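Local coordinates for protein chorismate synthase (Campylobacter jejuni, PDB 1SQ1) that probably converts 5-enolpyruvylshikimate-3-phosphate into chorismate with loss of phosphate, using reduced FMN, as the last step of the shikimate pathway, and works as a homotetramer, at residues D60-S66 with I78-F83; E144-C148 with K210-L215; K267-N271 with N282-I287. All coordinates share one frame; numbering follows the deposited sequence.

In the fold
Along the chain the three contacts follow one another, each closing before the next opens. Contact 1 belongs to the sheet holding strands 62-64 and 78-82. Contacts 2 and 3 meet in the other sheet, where strands 205-212 and 286-292 are neighbours, and they touch through a probable hydrogen bond from Leu286 N to Val211 O. Their centres lie about 12 Å apart, whereas those of contacts 1 and 3 are about 37 Å apart, on opposite sides of the chain's centre. Between the sheets, helix 128-143 lies against contact 1 and helix 325-346 against contact 2, giving a beta-alpha-beta sandwich. Strand 286-292 leads directly to residues predicted to bind FMN.

Contact 1 of 3, residues D60-S66 with I78-F83; sequences DKAQVLS and IAIVVF
Ala79 O is gripped by two successive amides of the facing chain: a hydrogen bond from Leu65 N, 2.6 Å from Ala79 O, and a weak one from Ser66 N. Leu65 N bonds where the backbone is leaving strand 62-64. Further along, Gln63 and Val81 form an antiparallel hydrogen-bonded pair, with Gln63 N 2.8 Å from Val81 O and a longer return bond of 3.3 Å from Val81 N to Gln63 O. Ala62 with Val82 and Val64 with Ile80 are the non-hydrogen-bonded pairs on either side of it.

Side chains alternate between the two faces. On one, Val82 has CG1 anti to the backbone N (chi1 180°), near the carboxylate of Asp60, and CG2 is left to reach Ala62 CB at 3.6 Å. Val64 continues this apolar row with its CG2 4.4 Å from Ile80 CD1, and helices 36-45 and 128-143 pack against the same face. On the other face Leu65 leans across Val81, its CD1 branch against Val81 CG2, while Leu65 CB lies 3.6 Å from Ala79 CB. At the far end Phe83 presents its ring edge to Lys61 O.

Ser66 OG is hydrogen-bonded to Pro77 O, just before the strand, and stands 3.2 Å from Ala79 N. Gly14 of the second subunit is a further, weak partner of this hydroxyl; Leu65 makes backbone hydrogen bonds to that subunit and packs on its Glu15. Asp60 lies near Arg46, a predicted NADP-binding residue. Strand 78-82 also bonds to strand 21-26 on its other side, so strand 62-64 is the outermost strand, within this chain, of an antiparallel sheet with one face against helices, as in the beta-alpha-beta sandwich of chorismate synthase.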
# COMPACT_ATOMS: atom_id res chain seq x y z
N ASP A 60 23.38 -23.65 -6.14
CA ASP A 60 22.00 -23.20 -6.32
C ASP A 60 21.10 -23.78 -5.22
O ASP A 60 19.91 -24.04 -5.44
CB ASP A 60 21.48 -23.62 -7.71
CG ASP A 60 20.32 -22.77 -8.18
OD1 ASP A 60 19.26 -22.78 -7.52
OD2 ASP A 60 20.46 -22.08 -9.22
N LYS A 61 21.67 -23.98 -4.03
CA LYS A 61 20.91 -24.52 -2.91
C LYS A 61 20.33 -23.37 -2.08
O LYS A 61 21.01 -22.37 -1.83
CB LYS A 61 21.80 -25.39 -2.02
CG LYS A 61 21.11 -25.92 -0.77
CD LYS A 61 21.98 -26.92 -0.02
CE LYS A 61 22.32 -28.12 -0.91
NZ LYS A 61 21.10 -28.83 -1.43
N ALA A 62 19.07 -23.54 -1.66
CA ALA A 62 18.36 -22.54 -0.87
C ALA A 62 18.69 -22.62 0.61
O ALA A 62 18.67 -23.70 1.20
CB ALA A 62 16.85 -22.70 -1.07
N GLN A 63 19.00 -21.48 1.21
CA GLN A 63 19.33 -21.44 2.63
C GLN A 63 18.35 -20.57 3.43
O GLN A 63 18.47 -19.34 3.46
CB GLN A 63 20.76 -20.93 2.83
CG GLN A 63 21.29 -21.20 4.23
CD GLN A 63 22.71 -20.68 4.45
OE1 GLN A 63 23.63 -21.03 3.70
NE2 GLN A 63 22.90 -19.85 5.48
N VAL A 64 17.37 -21.21 4.05
CA VAL A 64 16.38 -20.50 4.85
C VAL A 64 17.06 -19.75 5.99
O VAL A 64 17.64 -20.36 6.87
CB VAL A 64 15.37 -21.47 5.46
CG1 VAL A 64 14.33 -20.70 6.24
CG2 VAL A 64 14.75 -22.31 4.37
N LEU A 65 16.96 -18.42 5.97
CA LEU A 65 17.58 -17.61 7.01
C LEU A 65 16.74 -17.35 8.26
O LEU A 65 17.29 -17.13 9.33
CB LEU A 65 18.01 -16.27 6.43
CG LEU A 65 19.03 -16.31 5.29
CD1 LEU A 65 19.56 -14.90 5.07
CD2 LEU A 65 20.18 -17.25 5.65
N SER A 66 15.41 -17.37 8.13
CA SER A 66 14.55 -17.09 9.29
C SER A 66 13.09 -17.40 9.02
O SER A 66 12.74 -17.99 8.00
CB SER A 66 14.66 -15.62 9.66
OG SER A 66 14.23 -14.80 8.59
N ILE A 78 10.20 -14.74 6.39
CA ILE A 78 11.05 -15.88 6.08
C ILE A 78 12.13 -15.51 5.08
O ILE A 78 11.90 -15.54 3.88
CB ILE A 78 10.18 -17.01 5.49
CG1 ILE A 78 9.10 -17.38 6.51
CG2 ILE A 78 11.03 -18.21 5.14
CD1 ILE A 78 8.07 -18.31 5.97
N ALA A 79 13.32 -15.16 5.56
CA ALA A 79 14.37 -14.80 4.63
C ALA A 79 15.00 -16.04 4.01
O ALA A 79 15.13 -17.08 4.66
CB ALA A 79 15.43 -13.95 5.32
N ILE A 80 15.39 -15.94 2.74
CA ILE A 80 16.00 -17.05 2.03
C ILE A 80 17.04 -16.54 1.04
O ILE A 80 16.87 -15.50 0.40
CB ILE A 80 14.94 -17.88 1.26
CG1 ILE A 80 13.91 -18.46 2.24
CG2 ILE A 80 15.64 -18.98 0.48
CD1 ILE A 80 12.89 -19.42 1.62
N VAL A 81 18.14 -17.28 0.92
CA VAL A 81 19.21 -16.91 0.01
C VAL A 81 19.61 -18.15 -0.77
O VAL A 81 19.80 -19.22 -0.20
CB VAL A 81 20.46 -16.39 0.76
CG1 VAL A 81 21.42 -15.74 -0.22
CG2 VAL A 81 20.06 -15.41 1.84
N VAL A 82 19.72 -18.00 -2.09
CA VAL A 82 20.08 -19.12 -2.96
C VAL A 82 21.31 -18.78 -3.78
O VAL A 82 21.40 -17.69 -4.32
CB VAL A 82 18.92 -19.45 -3.90
CG1 VAL A 82 19.30 -20.60 -4.81
CG2 VAL A 82 17.68 -19.80 -3.10
N PHE A 83 22.25 -19.71 -3.85
CA PHE A 83 23.49 -19.52 -4.61
C PHE A 83 23.48 -20.28 -5.93
O PHE A 83 24.54 -20.54 -6.52
CB PHE A 83 24.71 -19.96 -3.78
CG PHE A 83 24.93 -19.15 -2.54
CD1 PHE A 83 24.23 -19.45 -1.36
CD2 PHE A 83 25.81 -18.07 -2.54
CE1 PHE A 83 24.41 -18.69 -0.20
CE2 PHE A 83 26.00 -17.29 -1.39
CZ PHE A 83 25.30 -17.60 -0.21

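Contact 2 of 3, residues E144-C148 with K210-L215; sequences EFDIC and KVSGML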
# COMPACT_ATOMS: atom_id res chain seq x y z
N GLU A 144 -1.99 -26.82 3.09
CA GLU A 144 -2.84 -26.93 4.27
C GLU A 144 -4.32 -26.84 3.93
O GLU A 144 -5.15 -27.21 4.75
CB GLU A 144 -2.48 -25.86 5.29
CG GLU A 144 -1.04 -25.91 5.77
CD GLU A 144 -0.73 -27.11 6.65
OE1 GLU A 144 0.46 -27.32 6.98
OE2 GLU A 144 -1.67 -27.85 7.02
N PHE A 145 -4.65 -26.36 2.73
CA PHE A 145 -6.05 -26.23 2.31
C PHE A 145 -6.28 -27.09 1.08
O PHE A 145 -7.32 -26.99 0.41
CB PHE A 145 -6.39 -24.78 1.98
CG PHE A 145 -6.48 -23.89 3.19
CD1 PHE A 145 -7.71 -23.41 3.62
CD2 PHE A 145 -5.34 -23.54 3.90
CE1 PHE A 145 -7.80 -22.60 4.74
CE2 PHE A 145 -5.42 -22.74 5.02
CZ PHE A 145 -6.65 -22.26 5.45
N ASP A 146 -5.30 -27.94 0.80
CA ASP A 146 -5.33 -28.84 -0.35
C ASP A 146 -5.61 -28.15 -1.66
O ASP A 146 -6.46 -28.59 -2.45
CB ASP A 146 -6.32 -29.99 -0.14
CG ASP A 146 -5.68 -31.15 0.60
OD1 ASP A 146 -4.57 -31.56 0.16
OD2 ASP A 146 -6.27 -31.64 1.59
N ILE A 147 -4.88 -27.07 -1.88
CA ILE A 147 -4.98 -26.29 -3.10
C ILE A 147 -3.70 -26.66 -3.85
O ILE A 147 -2.59 -26.49 -3.35
CB ILE A 147 -5.04 -24.78 -2.80
CG1 ILE A 147 -6.34 -24.47 -2.05
CG2 ILE A 147 -5.01 -23.99 -4.10
CD1 ILE A 147 -6.52 -23.01 -1.67
N CYS A 148 -3.87 -27.19 -5.05
CA CYS A 148 -2.73 -27.60 -5.84
C CYS A 148 -2.60 -26.80 -7.11
O CYS A 148 -3.57 -26.62 -7.84
CB CYS A 148 -2.84 -29.08 -6.17
SG CYS A 148 -1.33 -29.79 -6.82
N LYS A 210 -2.87 -25.10 -14.17
CA LYS A 210 -4.12 -25.60 -13.64
C LYS A 210 -4.06 -25.61 -12.13
O LYS A 210 -3.06 -26.00 -11.54
CB LYS A 210 -4.37 -27.01 -14.17
CG LYS A 210 -5.48 -27.77 -13.48
CD LYS A 210 -6.07 -28.80 -14.41
CE LYS A 210 -6.42 -30.08 -13.68
NZ LYS A 210 -5.19 -30.82 -13.28
N VAL A 211 -5.14 -25.15 -11.49
CA VAL A 211 -5.20 -25.13 -10.04
C VAL A 211 -6.43 -25.91 -9.60
O VAL A 211 -7.55 -25.57 -9.99
CB VAL A 211 -5.27 -23.69 -9.50
CG1 VAL A 211 -5.11 -23.70 -7.99
CG2 VAL A 211 -4.19 -22.84 -10.13
N SER A 212 -6.22 -26.94 -8.79
CA SER A 212 -7.30 -27.79 -8.29
C SER A 212 -7.50 -27.60 -6.80
O SER A 212 -6.65 -27.02 -6.11
CB SER A 212 -6.97 -29.26 -8.55
OG SER A 212 -5.77 -29.59 -7.87
N GLY A 213 -8.62 -28.11 -6.29
CA GLY A 213 -8.93 -27.98 -4.88
C GLY A 213 -9.15 -26.52 -4.55
O GLY A 213 -8.76 -26.04 -3.49
N MSE A 214 -9.78 -25.81 -5.47
CA MSE A 214 -10.02 -24.39 -5.27
C MSE A 214 -11.14 -24.10 -4.28
O MSE A 214 -12.21 -24.71 -4.34
CB MSE A 214 -10.35 -23.73 -6.62
CG MSE A 214 -9.12 -23.33 -7.42
SE MSE A 214 -8.10 -21.98 -6.48
CE MSE A 214 -9.46 -20.60 -6.45
N LEU A 215 -10.88 -23.17 -3.35
CA LEU A 215 -11.88 -22.78 -2.37
C LEU A 215 -12.80 -21.80 -3.09
O LEU A 215 -12.58 -21.52 -4.26
CB LEU A 215 -11.22 -22.11 -1.16
CG LEU A 215 -10.12 -22.93 -0.48
CD1 LEU A 215 -9.51 -22.16 0.67
CD2 LEU A 215 -10.69 -24.25 -0.02
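Ile147 reaches across to Leu215 with its CD1 methyl, 3.8 Å from Leu215 CG, the two side chains crossing at about a right angle. Its first torsion (chi1 -65°) sets CG1 anti to the carbonyl carbon and sends CG2 the other way, to Val211 CG1 at 3.9 Å, so Ile147 spans from Val211 to Leu215. Leu215 also meets Phe145: its CD1 lies 3.7 Å from Phe145 CD1, approaching the ring obliquely. Tyr359 of the third subunit packs on Leu215 and stacks edge-to-face on Phe145.

Cys148 supplies the polar half. It forms an antiparallel hydrogen-bonded pair with Ser212, Cys148 N giving a 3.0 Å bond to Ser212 O and Ser212 N a 2.8 Å bond to Cys148 O. Cys148 CB lies beside Ser212 OG on the same face. Just upstream, Asp146, with positive phi, is the C-prime residue of the Schellman motif ending helix 128-143.

Across the two segments the hydrogen bonds are thus all between backbone groups, joining the start of strand 148-156 to the end of strand 205-212, while the side chains add apolar contacts that run on into the subunit interface.

Contact 3 of 3, residues K267-N271 with N282-I287; sequences KFLSN and NGENLI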
# COMPACT_ATOMS: atom_id res chain seq x y z
N LYS A 267 -22.63 -28.78 -8.05
CA LYS A 267 -21.60 -27.84 -8.48
C LYS A 267 -21.90 -27.28 -9.89
O LYS A 267 -23.02 -27.42 -10.40
CB LYS A 267 -20.22 -28.51 -8.42
CG LYS A 267 -19.14 -27.74 -7.58
CD LYS A 267 -18.90 -26.30 -8.11
CE LYS A 267 -17.62 -25.60 -7.53
NZ LYS A 267 -17.46 -25.51 -6.02
N PHE A 268 -20.90 -26.63 -10.50
CA PHE A 268 -21.06 -26.03 -11.82
C PHE A 268 -20.99 -27.09 -12.91
O PHE A 268 -20.25 -28.06 -12.79
CB PHE A 268 -19.96 -24.98 -12.06
CG PHE A 268 -20.27 -23.63 -11.45
CD1 PHE A 268 -21.29 -22.84 -11.97
CD2 PHE A 268 -19.57 -23.19 -10.33
CE1 PHE A 268 -21.61 -21.62 -11.39
CE2 PHE A 268 -19.89 -21.96 -9.74
CZ PHE A 268 -20.92 -21.18 -10.28
N LEU A 269 -21.77 -26.91 -13.97
CA LEU A 269 -21.76 -27.87 -15.07
C LEU A 269 -20.50 -27.70 -15.92
O LEU A 269 -19.57 -28.52 -15.84
CB LEU A 269 -23.01 -27.70 -15.94
CG LEU A 269 -24.27 -28.42 -15.45
CD1 LEU A 269 -24.12 -29.92 -15.63
CD2 LEU A 269 -24.53 -28.08 -13.99
N SER A 270 -20.47 -26.64 -16.72
CA SER A 270 -19.34 -26.33 -17.59
C SER A 270 -18.35 -25.42 -16.86
O SER A 270 -18.70 -24.82 -15.85
CB SER A 270 -19.86 -25.65 -18.86
OG SER A 270 -20.89 -24.72 -18.53
N ASN A 271 -17.12 -25.31 -17.36
CA ASN A 271 -16.13 -24.45 -16.72
C ASN A 271 -15.51 -23.45 -17.68
O ASN A 271 -14.30 -23.25 -17.70
CB ASN A 271 -15.01 -25.30 -16.08
CG ASN A 271 -14.11 -24.48 -15.16
OD1 ASN A 271 -14.56 -23.53 -14.53
ND2 ASN A 271 -12.85 -24.87 -15.06
N ASN A 282 -14.94 -19.49 -7.97
CA ASN A 282 -16.23 -20.15 -7.75
C ASN A 282 -16.12 -21.61 -7.30
O ASN A 282 -17.14 -22.30 -7.18
CB ASN A 282 -17.05 -20.10 -9.04
CG ASN A 282 -16.48 -21.00 -10.13
OD1 ASN A 282 -15.45 -21.65 -9.93
ND2 ASN A 282 -17.15 -21.03 -11.27
N GLY A 283 -14.91 -22.09 -7.06
CA GLY A 283 -14.73 -23.47 -6.64
C GLY A 283 -14.13 -24.32 -7.74
O GLY A 283 -13.28 -25.17 -7.48
N GLU A 284 -14.56 -24.11 -8.98
CA GLU A 284 -14.03 -24.89 -10.09
C GLU A 284 -12.52 -24.74 -10.24
O GLU A 284 -11.92 -23.81 -9.69
CB GLU A 284 -14.72 -24.50 -11.38
CG GLU A 284 -16.18 -24.88 -11.40
CD GLU A 284 -16.39 -26.38 -11.27
OE1 GLU A 284 -16.96 -26.83 -10.25
OE2 GLU A 284 -15.98 -27.12 -12.20
N ASN A 285 -11.90 -25.65 -10.97
CA ASN A 285 -10.46 -25.61 -11.19
C ASN A 285 -10.11 -24.29 -11.83
O ASN A 285 -10.99 -23.58 -12.33
CB ASN A 285 -10.04 -26.72 -12.13
CG ASN A 285 -10.29 -28.08 -11.56
OD1 ASN A 285 -9.46 -28.61 -10.82
ND2 ASN A 285 -11.45 -28.65 -11.87
N LEU A 286 -8.83 -23.97 -11.84
CA LEU A 286 -8.37 -22.71 -12.43
C LEU A 286 -7.71 -23.01 -13.76
O LEU A 286 -6.76 -23.80 -13.82
CB LEU A 286 -7.40 -22.02 -11.47
CG LEU A 286 -7.66 -20.59 -10.97
CD1 LEU A 286 -9.14 -20.32 -10.69
CD2 LEU A 286 -6.83 -20.38 -9.72
N ILE A 287 -8.21 -22.39 -14.83
CA ILE A 287 -7.65 -22.58 -16.17
C ILE A 287 -6.95 -21.31 -16.61
O ILE A 287 -7.58 -20.38 -17.11
CB ILE A 287 -8.75 -22.90 -17.21
CG1 ILE A 287 -9.66 -24.01 -16.68
CG2 ILE A 287 -8.11 -23.35 -18.51
CD1 ILE A 287 -8.93 -25.29 -16.39
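An Asx turn at Asn282 faces the loop ahead of strand 276-277, and the ring of Phe268 lies against its side-chain amide. Asn282 ND2 sits over one face of that ring, 3.3 Å from Phe268 CE2, with amide and ring planes 24° apart, so the two groups lie nearly flat on each other. The carbonyl oxygen Asn282 O lies in the ring plane at its edge. The amide's own oxygen is turned inward: Asn282 OD1 accepts from Glu284 N at 2.8 Å, the donor sitting above the carbonyl plane. With CG tucked between backbone N and carbonyl carbon (chi1 70°), the Asn282 amide can close this turn while its nitrogen end meets the ring.

Glu284 then runs back between its neighbours. Its CG is 3.8 Å from Phe268 CB, and Lys267 slides past it in the opposite direction. The charged ends do not close a salt bridge: Lys267 NZ is 4.5 Å from Glu284 OE1, at most a longer-range attraction and probably weak, and the same ammonium lies 3.4 Å from Asn282 O. Asn271 approaches Glu284 from the other end of the loop, its OD1 3.3 Å from Glu284 CB and its amide plane steeply turned, 79° from the carboxylate. Asn271 ND2 is directed to the start of strand 286-292, 3.5 Å from Asn285 O and 3.7 Å from Ile287 CG1.

Leu277 touches both Phe268 and Asn282, and Leu263 adds to the packing on the ring. Backbone bonds between Asn282 and Gly275 and between Ile287 and Gly274 tie the departing chain to the one between the segments. Short strands 276-277 and 280-281 fill that interval, consistent with a beta hairpin whose entering loop folds back over the Asx turn that leads into strand 286-292.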